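Local coordinates for protein RNA-directed RNA polymerase (Infectious pancreatic necrosis virus, PDB 3ZED) that probably copies viral RNA as an RNA-dependent RNA polymerase, found both free and covalently attached to the genomic RNA, at residues L301-G306 with R319-A324; R63-M68 with F294-C299. All coordinates share one frame; numbering follows the deposited sequence.

Contact 1: L301-G306 with R319-A324; sequences LLFPKG and RNIWSA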
loop_
_atom_site.group_PDB
_atom_site.type_symbol
_atom_site.label_atom_id
_atom_site.label_comp_id
_atom_site.label_asym_id
_atom_site.label_seq_id
_atom_site.Cartn_x
_atom_site.Cartn_y
_atom_site.Cartn_z
ATOM N N LEU B 301 7.997 14.165 1.397
ATOM C CA LEU B 301 8.495 14.435 2.751
ATOM C C LEU B 301 8.919 13.099 3.364
ATOM O O LEU B 301 8.139 12.146 3.304
ATOM C CB LEU B 301 7.435 15.119 3.644
ATOM C CG LEU B 301 6.857 16.451 3.185
ATOM C CD1 LEU B 301 5.835 16.950 4.197
ATOM C CD2 LEU B 301 7.959 17.501 2.940
ATOM N N LEU B 302 10.155 12.997 3.872
ATOM C CA LEU B 302 10.592 11.720 4.441
ATOM C C LEU B 302 10.080 11.577 5.878
ATOM O O LEU B 302 10.745 11.962 6.840
ATOM C CB LEU B 302 12.108 11.554 4.355
ATOM C CG LEU B 302 12.589 10.114 4.391
ATOM C CD1 LEU B 302 12.298 9.404 3.067
ATOM C CD2 LEU B 302 14.078 10.057 4.746
ATOM N N PHE B 303 8.865 11.036 5.994
ATOM C CA PHE B 303 8.153 10.845 7.243
ATOM C C PHE B 303 8.653 9.599 7.988
ATOM O O PHE B 303 8.680 8.519 7.399
ATOM C CB PHE B 303 6.645 10.733 6.929
ATOM C CG PHE B 303 5.720 10.781 8.115
ATOM C CD1 PHE B 303 5.350 9.613 8.779
ATOM C CD2 PHE B 303 5.148 11.982 8.521
ATOM C CE1 PHE B 303 4.482 9.654 9.879
ATOM C CE2 PHE B 303 4.272 12.023 9.609
ATOM C CZ PHE B 303 3.946 10.859 10.281
ATOM N N PRO B 304 9.030 9.705 9.290
ATOM C CA PRO B 304 9.450 8.489 10.033
ATOM C C PRO B 304 8.229 7.652 10.412
ATOM O O PRO B 304 7.297 8.168 11.034
ATOM C CB PRO B 304 10.169 9.058 11.258
ATOM C CG PRO B 304 9.531 10.395 11.493
ATOM C CD PRO B 304 9.063 10.910 10.151
ATOM N N LYS B 305 8.188 6.386 9.991
ATOM C CA LYS B 305 7.026 5.530 10.257
ATOM C C LYS B 305 6.984 5.057 11.728
ATOM O O LYS B 305 8.000 4.588 12.253
ATOM C CB LYS B 305 7.050 4.312 9.315
ATOM C CG LYS B 305 5.750 3.546 9.243
ATOM C CD LYS B 305 5.802 2.487 8.149
ATOM C CE LYS B 305 4.433 1.893 7.882
ATOM N NZ LYS B 305 4.030 0.945 8.950
ATOM N N GLY B 306 5.810 5.182 12.356
ATOM C CA GLY B 306 5.565 4.707 13.717
ATOM C C GLY B 306 5.458 3.195 13.700
ATOM O O GLY B 306 4.623 2.644 12.987
ATOM N N ARG B 319 11.830 2.971 9.467
ATOM C CA ARG B 319 11.212 2.874 8.145
ATOM C C ARG B 319 10.652 4.251 7.751
ATOM O O ARG B 319 10.231 5.043 8.613
ATOM C CB ARG B 319 10.140 1.770 8.093
ATOM C CG ARG B 319 10.740 0.373 8.285
ATOM C CD ARG B 319 10.130 -0.667 7.372
ATOM N NE ARG B 319 8.847 -1.173 7.855
ATOM C CZ ARG B 319 7.786 -1.379 7.081
ATOM N NH1 ARG B 319 7.840 -1.106 5.781
ATOM N NH2 ARG B 319 6.659 -1.849 7.601
ATOM N N ASN B 320 10.714 4.548 6.457
ATOM C CA ASN B 320 10.283 5.846 5.940
ATOM C C ASN B 320 9.021 5.791 5.127
ATOM O O ASN B 320 8.862 4.904 4.294
ATOM C CB ASN B 320 11.391 6.455 5.080
ATOM C CG ASN B 320 12.636 6.790 5.858
ATOM O OD1 ASN B 320 12.577 7.400 6.910
ATOM N ND2 ASN B 320 13.798 6.415 5.346
ATOM N N ILE B 321 8.142 6.784 5.335
ATOM C CA ILE B 321 6.960 6.984 4.508
ATOM C C ILE B 321 7.319 8.133 3.551
ATOM O O ILE B 321 7.639 9.238 4.005
ATOM C CB ILE B 321 5.657 7.261 5.309
ATOM C CG1 ILE B 321 5.259 6.081 6.250
ATOM C CG2 ILE B 321 4.503 7.732 4.387
ATOM C CD1 ILE B 321 4.043 5.165 5.868
ATOM N N TRP B 322 7.317 7.862 2.246
ATOM C CA TRP B 322 7.573 8.876 1.226
ATOM C C TRP B 322 6.239 9.589 1.041
ATOM O O TRP B 322 5.309 9.053 0.423
ATOM C CB TRP B 322 8.082 8.208 -0.041
ATOM C CG TRP B 322 8.656 9.139 -1.068
ATOM C CD1 TRP B 322 9.973 9.460 -1.236
ATOM C CD2 TRP B 322 7.947 9.763 -2.156
ATOM N NE1 TRP B 322 10.129 10.255 -2.354
ATOM C CE2 TRP B 322 8.901 10.465 -2.929
ATOM C CE3 TRP B 322 6.591 9.799 -2.550
ATOM C CZ2 TRP B 322 8.546 11.196 -4.073
ATOM C CZ3 TRP B 322 6.240 10.516 -3.679
ATOM C CH2 TRP B 322 7.209 11.212 -4.426
ATOM N N SER B 323 6.096 10.742 1.702
ATOM C CA SER B 323 4.817 11.404 1.721
ATOM C C SER B 323 4.650 12.308 0.491
ATOM O O SER B 323 5.133 13.442 0.442
ATOM C CB SER B 323 4.626 12.139 3.042
ATOM O OG SER B 323 3.273 12.532 3.182
ATOM N N ALA B 324 3.952 11.757 -0.515
ATOM C CA ALA B 324 3.677 12.379 -1.809
ATOM C C ALA B 324 2.898 13.662 -1.680
ATOM O O ALA B 324 1.913 13.708 -0.929
ATOM C CB ALA B 324 2.881 11.417 -2.700
#
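Leu301 to Lys305 and Arg319 to Ser323 pair as the two arms of an antiparallel beta hairpin in the polymerase chain. Five backbone hydrogen bonds zip the arms together. Leu301 and Ser323 bond to each other in both directions, as do Phe303 and Ile321, and Lys305 N donates to Arg319 O. The bond from Ile321 N to Phe303 O is short, 2.7 Å, and almost straight at 177°. Pro304, lacking an N-H, fits a non-hydrogen-bonded pair opposite Asn320, where no N-H is needed toward this partner.

Side-chain packing differs on the two faces. On the face of Leu302, Pro304, Asn320 and Trp322, Leu302 spreads its branches over the amide of Asn320, CG lying 3.6 Å from Asn320 CG and CD2 3.7 Å from Asn320 ND2. Asn320 OD1 accepts from Gln167 NE2 of helix 164-179, which also donates to Leu302 O. On the face of Leu301, Phe303, Ile321 and Ser323, Phe303 CB meets Ile321 CB at 4.0 Å, while the phenyl ring, with CG anti to the backbone N (chi1 -169°), leads away from the partner strand and touches Tyr106.

Lys305 and Arg319 run side by side, and the salt bridges both make with Glu307 probably offset their repulsion. The lysine's methylenes also serve as apolar surface, Lys305 CE resting 3.9 Å from Ile321 CD1.

Contact 2: R63-M68 with F294-C299; sequences RAIPTM and FWYLSC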
loop_
_atom_site.group_PDB
_atom_site.type_symbol
_atom_site.label_atom_id
_atom_site.label_comp_id
_atom_site.label_asym_id
_atom_site.label_seq_id
_atom_site.Cartn_x
_atom_site.Cartn_y
_atom_site.Cartn_z
ATOM N N ARG B 63 16.400 22.663 -4.803
ATOM C CA ARG B 63 15.511 23.448 -5.642
ATOM C C ARG B 63 14.583 24.263 -4.742
ATOM O O ARG B 63 14.281 23.844 -3.620
ATOM C CB ARG B 63 14.742 22.556 -6.614
ATOM C CG ARG B 63 15.645 21.781 -7.564
ATOM C CD ARG B 63 15.148 20.365 -7.790
ATOM N NE ARG B 63 14.999 19.629 -6.535
ATOM C CZ ARG B 63 14.552 18.381 -6.439
ATOM N NH1 ARG B 63 14.201 17.705 -7.527
ATOM N NH2 ARG B 63 14.439 17.803 -5.252
ATOM N N ALA B 64 14.173 25.443 -5.214
ATOM C CA ALA B 64 13.343 26.372 -4.449
ATOM C C ALA B 64 11.895 26.426 -4.970
ATOM O O ALA B 64 11.641 26.146 -6.139
ATOM C CB ALA B 64 13.970 27.763 -4.481
ATOM N N ILE B 65 10.962 26.803 -4.099
ATOM C CA ILE B 65 9.539 26.918 -4.430
ATOM C C ILE B 65 9.184 28.403 -4.444
ATOM O O ILE B 65 9.580 29.089 -3.502
ATOM C CB ILE B 65 8.682 26.119 -3.397
ATOM C CG1 ILE B 65 8.948 24.612 -3.501
ATOM C CG2 ILE B 65 7.178 26.442 -3.512
ATOM C CD1 ILE B 65 8.566 23.784 -2.269
ATOM N N PRO B 66 8.415 28.932 -5.434
ATOM C CA PRO B 66 8.055 30.365 -5.386
ATOM C C PRO B 66 7.231 30.694 -4.133
ATOM O O PRO B 66 6.508 29.830 -3.618
ATOM C CB PRO B 66 7.252 30.581 -6.679
ATOM C CG PRO B 66 7.616 29.436 -7.560
ATOM C CD PRO B 66 7.833 28.284 -6.627
ATOM N N THR B 67 7.368 31.939 -3.630
ATOM C CA THR B 67 6.687 32.384 -2.413
ATOM C C THR B 67 5.153 32.361 -2.610
ATOM O O THR B 67 4.669 32.619 -3.717
ATOM C CB THR B 67 7.249 33.727 -1.940
ATOM O OG1 THR B 67 7.179 34.697 -2.986
ATOM C CG2 THR B 67 8.685 33.605 -1.490
ATOM N N MET B 68 4.413 31.932 -1.558
ATOM C CA MET B 68 2.957 31.803 -1.589
ATOM C C MET B 68 2.276 33.140 -1.788
ATOM O O MET B 68 2.674 34.144 -1.194
ATOM C CB MET B 68 2.393 31.128 -0.320
ATOM C CG MET B 68 2.783 29.692 -0.160
ATOM S SD MET B 68 2.400 28.650 -1.587
ATOM C CE MET B 68 3.568 27.366 -1.348
ATOM N N PHE B 294 7.080 22.584 -11.683
ATOM C CA PHE B 294 6.370 21.794 -10.681
ATOM C C PHE B 294 7.271 20.670 -10.103
ATOM O O PHE B 294 6.746 19.635 -9.691
ATOM C CB PHE B 294 5.098 21.185 -11.293
ATOM C CG PHE B 294 4.004 22.173 -11.606
ATOM C CD1 PHE B 294 3.024 22.474 -10.663
ATOM C CD2 PHE B 294 3.922 22.772 -12.857
ATOM C CE1 PHE B 294 1.988 23.377 -10.965
ATOM C CE2 PHE B 294 2.891 23.668 -13.157
ATOM C CZ PHE B 294 1.927 23.962 -12.211
ATOM N N TRP B 295 8.618 20.878 -10.049
ATOM C CA TRP B 295 9.602 19.896 -9.555
ATOM C C TRP B 295 9.177 19.293 -8.205
ATOM O O TRP B 295 9.381 18.102 -7.979
ATOM C CB TRP B 295 11.019 20.522 -9.427
ATOM C CG TRP B 295 11.154 21.536 -8.314
ATOM C CD1 TRP B 295 10.991 22.889 -8.413
ATOM C CD2 TRP B 295 11.408 21.264 -6.921
ATOM N NE1 TRP B 295 11.141 23.479 -7.173
ATOM C CE2 TRP B 295 11.349 22.499 -6.233
ATOM C CE3 TRP B 295 11.650 20.087 -6.180
ATOM C CZ2 TRP B 295 11.563 22.597 -4.849
ATOM C CZ3 TRP B 295 11.827 20.185 -4.811
ATOM C CH2 TRP B 295 11.817 21.432 -4.164
ATOM N N TYR B 296 8.592 20.135 -7.307
ATOM C CA TYR B 296 8.215 19.793 -5.939
ATOM C C TYR B 296 7.114 18.738 -5.885
ATOM O O TYR B 296 6.952 18.086 -4.850
ATOM C CB TYR B 296 7.838 21.057 -5.151
ATOM C CG TYR B 296 6.801 21.930 -5.819
ATOM C CD1 TYR B 296 5.442 21.720 -5.604
ATOM C CD2 TYR B 296 7.178 22.987 -6.639
ATOM C CE1 TYR B 296 4.483 22.506 -6.232
ATOM C CE2 TYR B 296 6.230 23.794 -7.259
ATOM C CZ TYR B 296 4.881 23.557 -7.046
ATOM O OH TYR B 296 3.935 24.357 -7.644
ATOM N N LEU B 297 6.403 18.520 -7.010
ATOM C CA LEU B 297 5.379 17.485 -7.109
ATOM C C LEU B 297 6.016 16.086 -7.201
ATOM O O LEU B 297 5.298 15.085 -7.133
ATOM C CB LEU B 297 4.439 17.740 -8.299
ATOM C CG LEU B 297 3.501 18.959 -8.223
ATOM C CD1 LEU B 297 2.499 18.933 -9.359
ATOM C CD2 LEU B 297 2.757 19.032 -6.893
ATOM N N SER B 298 7.360 16.015 -7.303
ATOM C CA SER B 298 8.091 14.746 -7.348
ATOM C C SER B 298 8.974 14.537 -6.102
ATOM O O SER B 298 9.807 13.629 -6.098
ATOM C CB SER B 298 8.961 14.681 -8.596
ATOM O OG SER B 298 10.123 15.482 -8.428
ATOM N N CYS B 299 8.818 15.393 -5.073
ATOM C CA CYS B 299 9.639 15.345 -3.870
ATOM C C CYS B 299 8.772 15.050 -2.660
ATOM O O CYS B 299 7.897 15.844 -2.310
ATOM C CB CYS B 299 10.423 16.647 -3.705
ATOM S SG CYS B 299 11.704 16.602 -2.418
HETATM O O HOH W 1 12.873 15.010 -7.605
#
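Arg63 lies across the face of Trp295 in the palm region of the polymerase, where the residues leading into strand 65-72 meet the 3-10 turn 295-298, which links helix 283-293 to strand 299-310. Arginine suits the place because its chain is both apolar and polar. CB sits over the indole face, a CH-pi contact 3.5 Å from the centroid of the six-membered ring of Trp295. CG then carries the chain onward, and CD returns to the indole near Trp295 CE3 and CD2. Bends at chi2 and chi3 fold the arginine across the ring. NE comes to 3.4 Å from Trp295 CE3, and the guanidinium ends with its centre over that carbon, Arg63 CZ lying 3.4 Å from Trp295 CE3. NH2 reaches on to Trp295 CZ3, 3.6 Å away. The guanidinium and ring planes are 27° apart.

With one face laid on the indole, the guanidinium spends its N-H groups around its rim: NE on Gln463, NH2 on Ser456 OG, and NH1 on Leu789 O and on a water. This water lies in the guanidinium plane and donates in turn to Ser298 OG. The same hydroxyl donates to Trp295 O, 2.8 Å away, so that the carbonyl accepts from both OG and N of Ser298 and the turn is tied internally.

Tryptophan adds an N-H to its broad face. NE1 gives a hydrogen bond of 2.9 Å to Ala64 O, which lies near the indole plane, although the donor stands well above the plane of the carbonyl. The indole's opposite face is covered by Tyr296 CB. Ile65 touches both aromatic residues, its CG1 approaching Trp295 CZ2 to 3.6 Å and Tyr296 CD2 to 4.0 Å.

In the fold
Contact 2 comes first in chain order, its second segment running directly into strand 299-310, whose continuation supplies the first arm of contact 1. Their centres lie about 19 Å apart, and both belong to the palm region. The hairpin is part of a mixed sheet that also holds strand 456-459, whereas strand 65-72 belongs to a separate antiparallel sheet, so contact 2 ties that sheet to the start of strand 299-310 in the mixed one. The two contacts touch directly, Trp322 CZ2 packing 3.4 Å from Ser298 O. Leu301 of contact 1 and Tyr296 of contact 2 also approach Gly248 and Pro250, residues of the predicted GTP-binding segment, consistent with both contacts bordering that region.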